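Local structure of 6-aminohexanoate-cyclic-dimer hydrolase (Arthrobacter sp., 3A2Q) at residues Ser86-Lys91 / Pro131-Gly135. The protein hydrolyses one amide bond of the 6-aminohexanoate cyclic dimer, a nylon-6 by-product, opening the ring to the linear dimer. The protein carries 1 engineered substitution. Numbering follows the deposited sequence.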
# COMPACT_ATOMS: atom_id res chain seq x y z
N SER A 86 13.73 -6.64 -5.11
CA SER A 86 13.41 -7.41 -6.31
C SER A 86 14.26 -7.07 -7.52
O SER A 86 13.79 -7.12 -8.66
CB SER A 86 11.92 -7.29 -6.64
OG SER A 86 11.17 -8.08 -5.73
N ILE A 87 15.52 -6.73 -7.27
CA ILE A 87 16.46 -6.44 -8.34
C ILE A 87 17.30 -7.71 -8.50
O ILE A 87 17.91 -8.18 -7.54
CB ILE A 87 17.40 -5.27 -7.98
CG1 ILE A 87 16.57 -4.00 -7.73
CG2 ILE A 87 18.38 -5.03 -9.12
CD1 ILE A 87 17.39 -2.79 -7.30
N LYS A 88 17.30 -8.28 -9.70
CA LYS A 88 18.05 -9.51 -9.95
C LYS A 88 19.49 -9.36 -9.47
O LYS A 88 19.97 -10.15 -8.65
CB LYS A 88 18.04 -9.83 -11.45
CG LYS A 88 18.70 -11.14 -11.83
CD LYS A 88 18.56 -11.40 -13.33
CE LYS A 88 19.23 -12.71 -13.73
NZ LYS A 88 20.70 -12.68 -13.50
N GLY A 89 20.18 -8.33 -9.96
CA GLY A 89 21.56 -8.10 -9.56
C GLY A 89 21.77 -8.00 -8.06
O GLY A 89 22.86 -8.28 -7.57
N MET A 90 20.74 -7.59 -7.33
CA MET A 90 20.85 -7.46 -5.88
C MET A 90 20.56 -8.78 -5.16
O MET A 90 21.16 -9.07 -4.13
CB MET A 90 19.89 -6.39 -5.35
CG MET A 90 20.25 -4.97 -5.75
SD MET A 90 21.88 -4.47 -5.16
CE MET A 90 21.60 -4.43 -3.41
N LYS A 91 19.65 -9.57 -5.70
CA LYS A 91 19.31 -10.84 -5.08
C LYS A 91 20.52 -11.77 -5.08
O LYS A 91 20.80 -12.46 -4.10
CB LYS A 91 18.15 -11.51 -5.83
CG LYS A 91 17.72 -12.82 -5.21
CD LYS A 91 16.60 -13.49 -5.99
CE LYS A 91 16.20 -14.78 -5.30
NZ LYS A 91 15.13 -15.51 -6.04
N PRO A 131 7.78 -9.95 -10.31
CA PRO A 131 9.18 -9.64 -10.59
C PRO A 131 9.90 -10.85 -11.19
O PRO A 131 9.56 -11.99 -10.86
CB PRO A 131 9.74 -9.30 -9.22
CG PRO A 131 8.95 -10.20 -8.32
CD PRO A 131 7.55 -10.06 -8.86
N GLU A 132 10.88 -10.59 -12.04
CA GLU A 132 11.66 -11.67 -12.64
C GLU A 132 12.48 -12.34 -11.54
O GLU A 132 12.68 -13.56 -11.55
CB GLU A 132 12.60 -11.11 -13.70
CG GLU A 132 11.93 -10.71 -15.01
CD GLU A 132 12.86 -9.98 -15.96
OE1 GLU A 132 14.06 -10.33 -16.00
OE2 GLU A 132 12.39 -9.07 -16.67
N ALA A 133 12.94 -11.54 -10.59
CA ALA A 133 13.77 -12.03 -9.49
C ALA A 133 13.14 -13.06 -8.56
O ALA A 133 13.79 -14.05 -8.22
CB ALA A 133 14.27 -10.84 -8.66
N TRP A 134 11.89 -12.85 -8.15
CA TRP A 134 11.24 -13.80 -7.24
C TRP A 134 10.04 -14.55 -7.80
O TRP A 134 9.53 -15.46 -7.15
CB TRP A 134 10.80 -13.09 -5.96
CG TRP A 134 11.92 -12.55 -5.13
CD1 TRP A 134 12.45 -11.29 -5.18
CD2 TRP A 134 12.65 -13.25 -4.12
NE1 TRP A 134 13.46 -11.17 -4.25
CE2 TRP A 134 13.60 -12.36 -3.59
CE3 TRP A 134 12.59 -14.56 -3.61
CZ2 TRP A 134 14.49 -12.72 -2.57
CZ3 TRP A 134 13.47 -14.92 -2.59
CH2 TRP A 134 14.40 -14.00 -2.08
N GLY A 135 9.60 -14.19 -8.99
CA GLY A 135 8.45 -14.86 -9.55
C GLY A 135 7.19 -14.13 -9.15
O GLY A 135 7.22 -13.25 -8.29
O HOH W 1 13.23 -8.41 -11.05
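Ile87 is the N-cap of a short helix that starts at Lys88, and its carbonyl O accepts a hydrogen bond from Lys91 N at 2.9 Å. Facing this first turn, residues 131-135 wind through one helix-like turn, closed by the hydrogen bond from Gly135 N to Pro131 O (2.9 Å); the backbones come nearest at Lys88 and Ala133, whose CA atoms are 5.0 Å apart. No direct backbone hydrogen bond joins them. Instead a water bridges them: its O accepts a hydrogen bond from Ala133 N (3.2 Å) and donates one to Ser86 O (2.8 Å), while the Ala133 methyl packs beside that carbonyl, its CB 3.8 Å from Ser86 O. Lys91 supplies the direct polar link, stretched out in an all-trans chain along the face of Trp134. Its NZ donates to Ala133 O at 2.9 Å and also makes a cation-pi contact, 3.8 Å from the centroid of the six-membered ring of Trp134; Lys91 CE lies almost on the ring normal, a CH-pi contact at 3.6 Å from the same centroid. Trp134 NE1 is hydrogen-bonded to Thr84 OG1. Deeper in, Ser86 CB meets Pro131 CB at 3.9 Å, and Ser86 OG bonds to Thr120 O. In this amidase-family fold, a Lys-Trp cation-pi contact thus joins the start of helix 88-93 to the loop between strand 113-118 and helix 152-159, outside the residues lining the ligand pocket.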